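Local coordinates for protein vacuolar aminopeptidase 1 (Saccharomyces cerevisiae, PDB 5JGF) that removes amino acids, preferably neutral or hydrophobic ones, from the N-terminus of peptides as a dodecameric zinc aminopeptidase of the yeast vacuole, at residues Pro23-Tyr26 / His27-Phe31; Thr63-Asn66 / Gly67-Ser71; Leu123-Leu126 / Trp127-Arg130; Tyr295-Glu298 / Glu299-Ser302; Gly416-Leu419 / Ala420-Gly424. One frame throughout, in Å; residues are numbered along the deposited sequence.

Interaction 1. Residues Pro23-Tyr26 / His27-Phe31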
loop_
_atom_site.group_PDB
_atom_site.type_symbol
_atom_site.label_atom_id
_atom_site.label_comp_id
_atom_site.label_asym_id
_atom_site.label_seq_id
_atom_site.Cartn_x
_atom_site.Cartn_y
_atom_site.Cartn_z
ATOM N N PRO D 23 -23.962 -43.888 -0.505
ATOM C CA PRO D 23 -23.508 -42.494 -0.573
ATOM C C PRO D 23 -23.650 -41.600 0.651
ATOM O O PRO D 23 -22.805 -40.735 0.878
ATOM C CB PRO D 23 -24.275 -41.951 -1.774
ATOM C CG PRO D 23 -25.578 -42.690 -1.677
ATOM C CD PRO D 23 -25.118 -44.102 -1.395
ATOM N N THR D 24 -24.712 -41.786 1.433
ATOM C CA THR D 24 -24.914 -40.948 2.613
ATOM C C THR D 24 -24.627 -41.696 3.911
ATOM O O THR D 24 -24.544 -42.926 3.931
ATOM C CB THR D 24 -26.355 -40.412 2.682
ATOM O OG1 THR D 24 -27.241 -41.465 3.084
ATOM C CG2 THR D 24 -26.791 -39.883 1.317
ATOM N N THR D 25 -24.475 -40.946 4.996
ATOM C CA THR D 25 -24.205 -41.549 6.295
ATOM C C THR D 25 -25.309 -42.554 6.636
ATOM O O THR D 25 -25.038 -43.633 7.172
ATOM C CB THR D 25 -24.120 -40.470 7.387
ATOM O OG1 THR D 25 -23.156 -39.480 6.998
ATOM C CG2 THR D 25 -23.686 -41.084 8.715
ATOM N N TYR D 26 -26.551 -42.206 6.313
ATOM C CA TYR D 26 -27.679 -43.101 6.571
ATOM C C TYR D 26 -27.493 -44.451 5.886
ATOM O O TYR D 26 -27.734 -45.495 6.495
ATOM C CB TYR D 26 -28.987 -42.478 6.083
ATOM C CG TYR D 26 -29.416 -41.259 6.861
ATOM C CD1 TYR D 26 -29.830 -41.365 8.189
ATOM C CD2 TYR D 26 -29.411 -39.997 6.270
ATOM C CE1 TYR D 26 -30.233 -40.241 8.910
ATOM C CE2 TYR D 26 -29.808 -38.867 6.981
ATOM C CZ TYR D 26 -30.218 -38.995 8.296
ATOM O OH TYR D 26 -30.604 -37.878 9.003
ATOM N N HIS D 27 -27.074 -44.433 4.619
ATOM C CA HIS D 27 -26.866 -45.679 3.874
ATOM C C HIS D 27 -25.732 -46.489 4.480
ATOM O O HIS D 27 -25.826 -47.710 4.594
ATOM C CB HIS D 27 -26.529 -45.414 2.398
ATOM C CG HIS D 27 -27.657 -44.828 1.607
ATOM N ND1 HIS D 27 -27.842 -43.470 1.466
ATOM C CD2 HIS D 27 -28.665 -45.418 0.920
ATOM C CE1 HIS D 27 -28.915 -43.247 0.728
ATOM N NE2 HIS D 27 -29.433 -44.413 0.383
ATOM N N VAL D 28 -24.653 -45.807 4.854
ATOM C CA VAL D 28 -23.490 -46.466 5.441
ATOM C C VAL D 28 -23.843 -47.222 6.719
ATOM O O VAL D 28 -23.448 -48.374 6.900
ATOM C CB VAL D 28 -22.368 -45.446 5.738
ATOM C CG1 VAL D 28 -21.245 -46.106 6.530
ATOM C CG2 VAL D 28 -21.820 -44.891 4.425
ATOM N N VAL D 29 -24.575 -46.562 7.607
ATOM C CA VAL D 29 -24.997 -47.190 8.852
ATOM C C VAL D 29 -25.927 -48.365 8.552
ATOM O O VAL D 29 -25.792 -49.430 9.152
ATOM C CB VAL D 29 -25.709 -46.172 9.766
ATOM C CG1 VAL D 29 -26.366 -46.890 10.938
ATOM C CG2 VAL D 29 -24.703 -45.144 10.280
ATOM N N SER D 30 -26.848 -48.174 7.609
ATOM C CA SER D 30 -27.798 -49.211 7.221
ATOM C C SER D 30 -27.041 -50.394 6.666
ATOM O O SER D 30 -27.402 -51.533 6.922
ATOM C CB SER D 30 -28.762 -48.669 6.166
ATOM O OG SER D 30 -29.782 -49.599 5.880
ATOM N N PHE D 31 -26.002 -50.118 5.883
ATOM C CA PHE D 31 -25.167 -51.166 5.293
ATOM C C PHE D 31 -24.517 -52.030 6.370
ATOM O O PHE D 31 -24.530 -53.260 6.289
ATOM C CB PHE D 31 -24.057 -50.534 4.440
ATOM C CG PHE D 31 -22.999 -51.511 3.990
ATOM C CD1 PHE D 31 -23.168 -52.263 2.830
ATOM C CD2 PHE D 31 -21.833 -51.680 4.734
ATOM C CE1 PHE D 31 -22.182 -53.170 2.417
ATOM C CE2 PHE D 31 -20.847 -52.584 4.329
ATOM C CZ PHE D 31 -21.022 -53.328 3.168
#

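Interaction 2. Residues Thr63-Asn66 / Gly67-Ser71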
loop_
_atom_site.group_PDB
_atom_site.type_symbol
_atom_site.label_atom_id
_atom_site.label_comp_id
_atom_site.label_asym_id
_atom_site.label_seq_id
_atom_site.Cartn_x
_atom_site.Cartn_y
_atom_site.Cartn_z
ATOM N N THR D 63 -26.192 -51.306 18.379
ATOM C CA THR D 63 -27.292 -50.375 18.541
ATOM C C THR D 63 -27.025 -49.195 17.620
ATOM O O THR D 63 -25.904 -49.020 17.130
ATOM C CB THR D 63 -27.423 -49.888 20.003
ATOM O OG1 THR D 63 -28.621 -49.116 20.140
ATOM C CG2 THR D 63 -26.219 -49.033 20.406
ATOM N N ILE D 64 -28.053 -48.395 17.377
ATOM C CA ILE D 64 -27.919 -47.249 16.496
ATOM C C ILE D 64 -28.593 -46.039 17.110
ATOM O O ILE D 64 -29.641 -46.155 17.746
ATOM C CB ILE D 64 -28.566 -47.537 15.124
ATOM C CG1 ILE D 64 -27.891 -48.751 14.483
ATOM C CG2 ILE D 64 -28.441 -46.315 14.210
ATOM C CD1 ILE D 64 -28.557 -49.218 13.205
ATOM N N ARG D 65 -27.979 -44.876 16.929
ATOM C CA ARG D 65 -28.540 -43.639 17.438
ATOM C C ARG D 65 -28.693 -42.672 16.269
ATOM O O ARG D 65 -27.768 -42.510 15.473
ATOM C CB ARG D 65 -27.620 -43.018 18.494
ATOM C CG ARG D 65 -28.103 -41.654 18.986
ATOM C CD ARG D 65 -27.154 -41.057 20.008
ATOM N NE ARG D 65 -27.081 -41.860 21.224
ATOM C CZ ARG D 65 -26.294 -41.583 22.259
ATOM N NH1 ARG D 65 -25.502 -40.515 22.229
ATOM N NH2 ARG D 65 -26.299 -42.371 23.326
ATOM N N ASN D 66 -29.870 -42.060 16.153
ATOM C CA ASN D 66 -30.133 -41.074 15.103
ATOM C C ASN D 66 -30.026 -41.641 13.688
ATOM O O ASN D 66 -30.153 -40.903 12.709
ATOM C CB ASN D 66 -29.152 -39.902 15.257
ATOM C CG ASN D 66 -29.625 -38.642 14.556
ATOM O OD1 ASN D 66 -30.659 -38.081 14.909
ATOM N ND2 ASN D 66 -28.864 -38.191 13.558
ATOM N N GLY D 67 -29.794 -42.946 13.583
ATOM C CA GLY D 67 -29.652 -43.576 12.281
ATOM C C GLY D 67 -28.314 -43.267 11.620
ATOM O O GLY D 67 -28.098 -43.615 10.462
ATOM N N THR D 68 -27.409 -42.630 12.362
ATOM C CA THR D 68 -26.101 -42.247 11.824
ATOM C C THR D 68 -24.931 -42.504 12.778
ATOM O O THR D 68 -23.790 -42.163 12.467
ATOM C CB THR D 68 -26.079 -40.741 11.482
ATOM O OG1 THR D 68 -26.312 -39.983 12.678
ATOM C CG2 THR D 68 -27.153 -40.398 10.467
ATOM N N ASN D 69 -25.222 -43.103 13.929
ATOM C CA ASN D 69 -24.229 -43.377 14.971
ATOM C C ASN D 69 -24.466 -44.840 15.365
ATOM O O ASN D 69 -25.513 -45.174 15.921
ATOM C CB ASN D 69 -24.519 -42.415 16.133
ATOM C CG ASN D 69 -23.521 -42.501 17.285
ATOM O OD1 ASN D 69 -23.789 -41.956 18.357
ATOM N ND2 ASN D 69 -22.381 -43.150 17.077
ATOM N N LEU D 70 -23.505 -45.708 15.064
ATOM C CA LEU D 70 -23.653 -47.133 15.350
ATOM C C LEU D 70 -22.532 -47.711 16.199
ATOM O O LEU D 70 -21.371 -47.330 16.060
ATOM C CB LEU D 70 -23.752 -47.908 14.028
ATOM C CG LEU D 70 -23.888 -49.439 14.044
ATOM C CD1 LEU D 70 -24.575 -49.894 12.773
ATOM C CD2 LEU D 70 -22.521 -50.094 14.176
ATOM N N SER D 71 -22.894 -48.628 17.090
ATOM C CA SER D 71 -21.915 -49.288 17.940
ATOM C C SER D 71 -22.176 -50.786 17.922
ATOM O O SER D 71 -23.260 -51.239 18.293
ATOM C CB SER D 71 -22.000 -48.778 19.378
ATOM O OG SER D 71 -21.023 -49.414 20.188
#

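Interaction 3. Residues Leu123-Leu126 / Trp127-Arg130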
loop_
_atom_site.group_PDB
_atom_site.type_symbol
_atom_site.label_atom_id
_atom_site.label_comp_id
_atom_site.label_asym_id
_atom_site.label_seq_id
_atom_site.Cartn_x
_atom_site.Cartn_y
_atom_site.Cartn_z
ATOM N N LEU D 123 -18.433 -27.333 -1.686
ATOM C CA LEU D 123 -18.867 -26.229 -2.544
ATOM C C LEU D 123 -17.698 -25.337 -2.942
ATOM O O LEU D 123 -17.825 -24.111 -3.014
ATOM C CB LEU D 123 -19.949 -25.389 -1.855
ATOM C CG LEU D 123 -21.283 -26.101 -1.611
ATOM C CD1 LEU D 123 -22.259 -25.145 -0.944
ATOM C CD2 LEU D 123 -21.853 -26.606 -2.932
ATOM N N ASN D 124 -16.549 -25.958 -3.183
ATOM C CA ASN D 124 -15.370 -25.225 -3.619
ATOM C C ASN D 124 -15.104 -25.648 -5.058
ATOM O O ASN D 124 -15.951 -26.284 -5.689
ATOM C CB ASN D 124 -14.158 -25.538 -2.736
ATOM C CG ASN D 124 -13.950 -27.019 -2.531
ATOM O OD1 ASN D 124 -14.224 -27.828 -3.417
ATOM N ND2 ASN D 124 -13.447 -27.387 -1.360
ATOM N N GLU D 125 -13.932 -25.317 -5.581
ATOM C CA GLU D 125 -13.635 -25.662 -6.958
ATOM C C GLU D 125 -13.589 -27.154 -7.270
ATOM O O GLU D 125 -13.836 -27.553 -8.406
ATOM C CB GLU D 125 -12.347 -24.964 -7.395
ATOM C CG GLU D 125 -12.620 -23.534 -7.858
ATOM C CD GLU D 125 -11.403 -22.639 -7.809
ATOM O OE1 GLU D 125 -11.013 -22.230 -6.694
ATOM O OE2 GLU D 125 -10.842 -22.347 -8.888
ATOM N N LEU D 126 -13.302 -27.985 -6.274
ATOM C CA LEU D 126 -13.260 -29.424 -6.518
ATOM C C LEU D 126 -14.670 -29.978 -6.728
ATOM O O LEU D 126 -14.840 -31.047 -7.317
ATOM C CB LEU D 126 -12.571 -30.147 -5.357
ATOM C CG LEU D 126 -11.090 -29.786 -5.151
ATOM C CD1 LEU D 126 -10.553 -30.494 -3.918
ATOM C CD2 LEU D 126 -10.281 -30.181 -6.378
ATOM N N TRP D 127 -15.677 -29.244 -6.263
ATOM C CA TRP D 127 -17.063 -29.675 -6.414
ATOM C C TRP D 127 -17.706 -29.178 -7.702
ATOM O O TRP D 127 -18.845 -29.531 -8.021
ATOM C CB TRP D 127 -17.898 -29.231 -5.208
ATOM C CG TRP D 127 -17.788 -30.181 -4.049
ATOM C CD1 TRP D 127 -16.715 -30.349 -3.216
ATOM C CD2 TRP D 127 -18.772 -31.139 -3.635
ATOM N NE1 TRP D 127 -16.972 -31.357 -2.312
ATOM C CE2 TRP D 127 -18.226 -31.857 -2.547
ATOM C CE3 TRP D 127 -20.063 -31.462 -4.081
ATOM C CZ2 TRP D 127 -18.927 -32.881 -1.895
ATOM C CZ3 TRP D 127 -20.759 -32.481 -3.432
ATOM C CH2 TRP D 127 -20.188 -33.177 -2.352
ATOM N N LEU D 128 -16.974 -28.361 -8.450
ATOM C CA LEU D 128 -17.495 -27.843 -9.707
ATOM C C LEU D 128 -17.391 -28.898 -10.800
ATOM O O LEU D 128 -16.444 -29.682 -10.835
ATOM C CB LEU D 128 -16.702 -26.619 -10.164
ATOM C CG LEU D 128 -16.721 -25.369 -9.287
ATOM C CD1 LEU D 128 -15.796 -24.325 -9.898
ATOM C CD2 LEU D 128 -18.136 -24.834 -9.175
ATOM N N ASP D 129 -18.375 -28.909 -11.690
ATOM C CA ASP D 129 -18.369 -29.823 -12.820
ATOM C C ASP D 129 -18.205 -31.288 -12.445
ATOM O O ASP D 129 -17.464 -32.032 -13.090
ATOM C CB ASP D 129 -17.276 -29.387 -13.798
ATOM C CG ASP D 129 -17.442 -27.940 -14.236
ATOM O OD1 ASP D 129 -18.548 -27.398 -14.044
ATOM O OD2 ASP D 129 -16.482 -27.344 -14.770
ATOM N N ARG D 130 -18.912 -31.689 -11.395
ATOM C CA ARG D 130 -18.913 -33.066 -10.916
ATOM C C ARG D 130 -20.367 -33.536 -11.028
ATOM O O ARG D 130 -21.290 -32.765 -10.749
ATOM C CB ARG D 130 -18.461 -33.116 -9.452
ATOM C CG ARG D 130 -17.036 -32.610 -9.210
ATOM C CD ARG D 130 -15.982 -33.648 -9.580
ATOM N NE ARG D 130 -14.631 -33.159 -9.307
ATOM C CZ ARG D 130 -13.539 -33.916 -9.325
ATOM N NH1 ARG D 130 -13.623 -35.212 -9.605
ATOM N NH2 ARG D 130 -12.358 -33.377 -9.052
HETATM O O HOH W 1 -13.428 -29.790 -10.111
#

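Interaction 4. Residues Tyr295-Glu298 / Glu299-Ser302. With ZN (zinc ion), chain L.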
loop_
_atom_site.group_PDB
_atom_site.type_symbol
_atom_site.label_atom_id
_atom_site.label_comp_id
_atom_site.label_asym_id
_atom_site.label_seq_id
_atom_site.Cartn_x
_atom_site.Cartn_y
_atom_site.Cartn_z
ATOM N N TYR D 295 -19.100 -42.985 14.487
ATOM C CA TYR D 295 -19.701 -41.698 14.814
ATOM C C TYR D 295 -20.066 -40.818 13.628
ATOM O O TYR D 295 -19.469 -40.900 12.554
ATOM C CB TYR D 295 -18.748 -40.907 15.714
ATOM C CG TYR D 295 -18.422 -41.592 17.019
ATOM C CD1 TYR D 295 -19.304 -41.533 18.097
ATOM C CD2 TYR D 295 -17.235 -42.308 17.173
ATOM C CE1 TYR D 295 -19.008 -42.168 19.301
ATOM C CE2 TYR D 295 -16.931 -42.950 18.371
ATOM C CZ TYR D 295 -17.820 -42.875 19.428
ATOM O OH TYR D 295 -17.519 -43.506 20.613
ATOM N N ASP D 296 -21.055 -39.963 13.856
ATOM C CA ASP D 296 -21.512 -39.004 12.863
ATOM C C ASP D 296 -20.860 -37.689 13.292
ATOM O O ASP D 296 -20.214 -37.620 14.338
ATOM C CB ASP D 296 -23.041 -38.879 12.944
ATOM C CG ASP D 296 -23.641 -38.038 11.824
ATOM O OD1 ASP D 296 -24.871 -37.809 11.864
ATOM O OD2 ASP D 296 -22.907 -37.611 10.905
ATOM N N ASN D 297 -20.998 -36.667 12.456
ATOM C CA ASN D 297 -20.521 -35.323 12.750
ATOM C C ASN D 297 -19.083 -35.039 13.182
ATOM O O ASN D 297 -18.837 -34.031 13.839
ATOM C CB ASN D 297 -21.471 -34.686 13.772
ATOM C CG ASN D 297 -22.918 -34.705 13.310
ATOM O OD1 ASN D 297 -23.211 -34.516 12.127
ATOM N ND2 ASN D 297 -23.831 -34.916 14.243
ATOM N N GLU D 298 -18.129 -35.888 12.825
ATOM C CA GLU D 298 -16.743 -35.596 13.191
ATOM C C GLU D 298 -16.290 -34.380 12.375
ATOM O O GLU D 298 -15.527 -33.535 12.854
ATOM C CB GLU D 298 -15.837 -36.792 12.878
ATOM C CG GLU D 298 -14.353 -36.612 13.258
ATOM C CD GLU D 298 -13.586 -35.706 12.300
ATOM O OE1 GLU D 298 -13.971 -35.625 11.118
ATOM O OE2 GLU D 298 -12.583 -35.090 12.725
ATOM N N GLU D 299 -16.784 -34.285 11.144
ATOM C CA GLU D 299 -16.404 -33.191 10.258
ATOM C C GLU D 299 -16.922 -31.825 10.697
ATOM O O GLU D 299 -16.511 -30.803 10.146
ATOM C CB GLU D 299 -16.855 -33.496 8.831
ATOM C CG GLU D 299 -16.225 -34.774 8.257
ATOM C CD GLU D 299 -14.725 -34.656 7.996
ATOM O OE1 GLU D 299 -14.080 -33.698 8.479
ATOM O OE2 GLU D 299 -14.182 -35.539 7.306
ATOM N N ILE D 300 -17.828 -31.796 11.674
ATOM C CA ILE D 300 -18.324 -30.518 12.164
ATOM C C ILE D 300 -18.043 -30.294 13.650
ATOM O O ILE D 300 -18.704 -29.486 14.296
ATOM C CB ILE D 300 -19.836 -30.316 11.889
ATOM C CG1 ILE D 300 -20.653 -31.443 12.521
ATOM C CG2 ILE D 300 -20.081 -30.230 10.383
ATOM C CD1 ILE D 300 -22.144 -31.172 12.508
ATOM N N GLY D 301 -17.067 -31.018 14.196
ATOM C CA GLY D 301 -16.710 -30.804 15.589
ATOM C C GLY D 301 -17.056 -31.863 16.617
ATOM O O GLY D 301 -16.580 -31.790 17.753
ATOM N N SER D 302 -17.891 -32.824 16.235
ATOM C CA SER D 302 -18.280 -33.918 17.123
ATOM C C SER D 302 -19.161 -33.549 18.320
ATOM O O SER D 302 -19.508 -34.425 19.116
ATOM C CB SER D 302 -17.029 -34.640 17.636
ATOM O OG SER D 302 -16.326 -35.262 16.576
HETATM ZN ZN ZN L . -12.188 -35.132 7.540
HETATM O O HOH W 2 -17.765 -37.507 15.963
HETATM O O HOH W 3 -14.605 -33.586 15.530
HETATM O O HOH W 4 -12.286 -32.954 10.904
HETATM O O HOH W 5 -12.036 -35.966 9.463
#

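Interaction 5. Residues Gly416-Leu419 / Ala420-Gly424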
loop_
_atom_site.group_PDB
_atom_site.type_symbol
_atom_site.label_atom_id
_atom_site.label_comp_id
_atom_site.label_asym_id
_atom_site.label_seq_id
_atom_site.Cartn_x
_atom_site.Cartn_y
_atom_site.Cartn_z
ATOM N N GLY D 416 -10.139 -38.583 18.636
ATOM C CA GLY D 416 -9.237 -39.200 19.598
ATOM C C GLY D 416 -9.183 -38.562 20.973
ATOM O O GLY D 416 -9.459 -39.222 21.981
ATOM N N PRO D 417 -8.795 -37.282 21.054
ATOM C CA PRO D 417 -8.716 -36.583 22.338
ATOM C C PRO D 417 -10.040 -36.612 23.106
ATOM O O PRO D 417 -10.048 -36.734 24.332
ATOM C CB PRO D 417 -8.296 -35.175 21.931
ATOM C CG PRO D 417 -7.392 -35.444 20.761
ATOM C CD PRO D 417 -8.167 -36.487 19.979
ATOM N N SER D 418 -11.153 -36.501 22.383
ATOM C CA SER D 418 -12.470 -36.527 23.013
ATOM C C SER D 418 -12.725 -37.884 23.674
ATOM O O SER D 418 -13.118 -37.948 24.839
ATOM C CB SER D 418 -13.573 -36.249 21.982
ATOM O OG SER D 418 -13.518 -34.914 21.508
ATOM N N LEU D 419 -12.498 -38.965 22.932
ATOM C CA LEU D 419 -12.724 -40.301 23.487
ATOM C C LEU D 419 -11.807 -40.584 24.677
ATOM O O LEU D 419 -12.246 -41.135 25.686
ATOM C CB LEU D 419 -12.531 -41.372 22.407
ATOM C CG LEU D 419 -13.516 -41.338 21.234
ATOM C CD1 LEU D 419 -13.238 -42.510 20.306
ATOM C CD2 LEU D 419 -14.951 -41.398 21.754
ATOM N N ALA D 420 -10.540 -40.194 24.568
ATOM C CA ALA D 420 -9.584 -40.415 25.651
ATOM C C ALA D 420 -9.981 -39.659 26.920
ATOM O O ALA D 420 -9.925 -40.203 28.028
ATOM C CB ALA D 420 -8.184 -39.990 25.207
ATOM N N SER D 421 -10.385 -38.405 26.756
ATOM C CA SER D 421 -10.777 -37.573 27.886
ATOM C C SER D 421 -12.078 -38.041 28.522
ATOM O O SER D 421 -12.213 -38.053 29.746
ATOM C CB SER D 421 -10.938 -36.117 27.434
ATOM O OG SER D 421 -9.728 -35.631 26.881
ATOM N N GLN D 422 -13.032 -38.423 27.682
ATOM C CA GLN D 422 -14.337 -38.869 28.150
ATOM C C GLN D 422 -14.284 -40.199 28.899
ATOM O O GLN D 422 -14.996 -40.387 29.886
ATOM C CB GLN D 422 -15.300 -38.960 26.963
ATOM C CG GLN D 422 -15.590 -37.591 26.341
ATOM C CD GLN D 422 -16.279 -37.659 24.988
ATOM O OE1 GLN D 422 -16.366 -36.650 24.284
ATOM N NE2 GLN D 422 -16.774 -38.838 24.616
ATOM N N THR D 423 -13.434 -41.112 28.441
ATOM C CA THR D 423 -13.322 -42.425 29.076
ATOM C C THR D 423 -12.189 -42.529 30.089
ATOM O O THR D 423 -12.307 -43.233 31.096
ATOM C CB THR D 423 -13.103 -43.534 28.030
ATOM O OG1 THR D 423 -11.862 -43.305 27.351
ATOM C CG2 THR D 423 -14.243 -43.557 27.013
ATOM N N GLY D 424 -11.090 -41.830 29.819
ATOM C CA GLY D 424 -9.936 -41.893 30.697
ATOM C C GLY D 424 -9.032 -43.030 30.240
ATOM O O GLY D 424 -8.025 -43.334 30.878
#

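Interaction 1. Residues Pro23-Tyr26 / His27-Phe31
The imidazole of His27 lies under the ring of Pro23, whose CD stands 4.2 Å from the centroid of the His27 ring and 20° off its normal, a CH-pi contact over one face. At the edge of the same ring, near its plane, Thr24 OG1 meets His27 ND1 at 2.6 Å in a short hydrogen bond in which either atom may be the donor. CG of His27 is anti to its own carbonyl carbon (chi1 -68°), which swings the ring back along the helix toward the N-cap residue. Proline suits the place ahead of the cap: its missing N-H costs no helical hydrogen bond, and its compact apolar ring turns a CD-H to the imidazole.

The first turn closes through Val28 N to Thr24 O (3.0 Å), Val29 N to Thr25 O and Ser30 N to Tyr26 O. Tyr26 points outward, its OH bonded to Asp237, and its side chain packs on Val383 of a second subunit. Pro23 O is held by Arg264, and Leu152 and Asp154 of strand 149-154 lie against His27. Thr24, its hydroxyl tied to the imidazole ND1 of His27, third residue of the helix, is the N-cap residue of helix 25-38.

Interaction 2. Residues Thr63-Asn66 / Gly67-Ser71
Strands 63-65 and 69-71 run antiparallel, their axes 4.7 Å apart at an angle of 161°, and the turn at Asn66-Gly67 makes them a hairpin with a classic beta bulge at its end, where Thr68 and Asn69 both face Arg65. Two hydrogen-bonded pairs, Thr63 with Ser71 and Arg65 with Asn69, flank the non-hydrogen-bonded pair of Ile64 with Leu70. Arg65 N reaches Asn69 O at 2.7 Å; in return Arg65 O takes Thr68 N at 3.1 Å and, weakly, Asn69 N. With Thr68 N on Arg65 O, the two central residues have the backbone angles of a type I' turn; both have positive phi, which asparagine tolerates well and glycine, without a CB, adopts easily.

On the face of Ile64 and Leu70 the contact is apolar: Ile64 CG1 meets Leu70 CD1 at 3.9 Å, while the other branch, CG2, rests on Gly67 CA at 3.6 Å. A chi1 of -59° sets CG1 beside the backbone N and leaves CG2 anti to it, turned toward Gly67.

Arg65 and Asn69 leave the other face side by side, guanidinium and amide planes at 89°, with Arg65 CD 3.9 Å from Asn69 OD1. Their polar ends are used elsewhere, Arg65 in a salt bridge with Glu46 and Asn69 ND2 on Leu294 O.

At the turn, Asn66 ND2 gives a nearly straight bond to Thr68 OG1 (3.2 Å), in its amide plane. Since Asn66 OD1 meets Arg426 of a second subunit and Thr68 OG1 also bonds Asp296, a run of amide and hydroxyl groups links the subunit interface to Asp296, two residues before Glu298.

Interaction 3. Residues Leu123-Leu126 / Trp127-Arg130
Arg130 NE donates to Leu126 O at 2.9 Å, approaching nearly along the C=O axis, but the bond is bent at the hydrogen (133°) and the oxygen is tilted 32° from the guanidinium plane. The arginine chain folds back at chi2 (-79°), so that CG too comes to 3.3 Å from Leu126 O. The NE-H is thereby spent within the loop, while NH1 is bonded to Asp129 O of a third subunit.

Trp127 turns its indole back along the chain. Over one face lies Leu123 N, 3.8 Å from Trp127 CG, a buried amide with no partner in the model. At the edge, in plane, Asn124 OD1 stands 3.5 Å from Trp127 CD1; the same oxygen takes a weak bond from Leu126 N. Glu125 CG and Leu128 CD1 add an apolar touch at 3.9 Å.

One step further out, two backbone bonds shape the turn: Trp127 N to Asn124 O, and Leu128 N to Glu125 O at 3.2 Å. Water 1 lies within bonding distance of Glu125 O (2.8 Å) and Leu128 O and can donate to either. Val97 and Ile440 close on the indole, and Asp129 pairs with Arg162 while reaching Ser436 and Ser439 of the third subunit.

This loop, between strands 112-119 and 132-140, thus belongs to a subunit interface. Its large apolar side chains supply packing, its arginine and aspartate directed polar links, and the bond to Leu126 O probably fixes the direction in which the guanidinium reaches the neighbour.

Interaction 4. Residues Tyr295-Glu298 / Glu299-Ser302
Glu298 sits in the turn after strand 289-295 that carries two neighbouring glutamates to the dinuclear zinc centre of this M18 aminopeptidase. Its CB lies beside Ser302 OG at 4.0 Å and its CG is almost as near that hydroxyl. With CG anti to the backbone N (chi1 -178°) and a bend at chi2, the chain doubles back over the turn, and CD comes beside Glu299 N. At the tip OE1 accepts from water 5 at 2.6 Å, a water that is itself bound to zinc, while OE2 accepts from water 4, which also donates to Glu299 OE1. Glu298 probably also contacts the substrate, as in relatives.

The two carboxylates cross with their planes 72° apart. Asp262 and His438 complete the ion's protein ligands.

The turn is closed on Asn297 O, which takes Ser302 N (2.8 Å) and Ile300 N from opposite faces of its plane; Gly301 N goes to Glu298 O. Gly301, with positive phi, suits the bend. Ile300 lays CD1 along Asn297 OD1 at 3.5 Å, and that amide is fixed by Tyr119, Thr304 and Gln306. Ser302 OG collects waters 2 and 3, the latter tying it to Glu298 O. The carboxylate of Asp93 accepts from the backbone N of both Glu298 and Glu299. Glu299 itself grips the zinc with both oxygens, unequally: OE2 at 2.0 Å and OE1 at 2.5 Å.

Interaction 5. Residues Gly416-Leu419 / Ala420-Gly424
Two hydroxyls fold back onto the helix that bears them: Ser421 OG donates to Pro417 O at 2.8 Å, and Thr423 OG1 donates to Leu419 O at 2.8 Å. Each carbonyl also takes the backbone amide of the same residue, Ser421 N to Pro417 O at 3.0 Å and Thr423 N to Leu419 O at 3.0 Å, with amide and hydroxyl arriving from opposite faces of the carbonyl plane. The torsions explain the reach. In Ser421 OG is anti to its own carbonyl carbon (chi1 -59°), whereas in Thr423 OG1 sits between the backbone N and the carbonyl carbon (chi1 63°); both bring the oxygen over the preceding turn.

The remaining backbone bonds are ordinary helical ones, Ala420 N to Gly416 O and Gln422 N to Ser418 O. Gly424, with positive phi, ends the helix, its amide bonded to Ala420 O at 2.7 Å, and its own carbonyl meets Arg305 of a fourth subunit.

Among the van der Waals contacts, Gln422 runs alongside Ser418, and its OE1 lies 3.6 Å from Ser418 CB. The polar ends point elsewhere, Gln422 NE2 to Glu314 and Ala308, Ser418 OG to Lys309.

Ser421 and Thr423 thus place their hydroxyl protons within the helix itself, on carbonyls that already serve the helical bonding. Thr423 can then lie against Ile340, which Leu419 also touches, and Ser421 against Thr304 of a fourth subunit, so that short polar side chains suit a buried helix end.

Interactions 1, 2 and 4 form one connected group near the middle of the chain: the helix start of interaction 1 packs on the hairpin of interaction 2 through Tyr26 and Val29, and the tip of that hairpin is bonded in turn to the loop of interaction 4. Interaction 5 joins from farther out, Leu419 touching Tyr295 of interaction 4. Interaction 3 stands apart, its centre about 22 Å from that of interaction 4. Interactions 1, 2 and 5 are buried, whereas 3 and 4 are partly buried. Their chemistry follows: capping and helical bonds in 1 and 5, strand pairing in 2, a folded loop in 3, and metal and water ligation in 4. Polar links to other subunits occur in 2, 3 and 5.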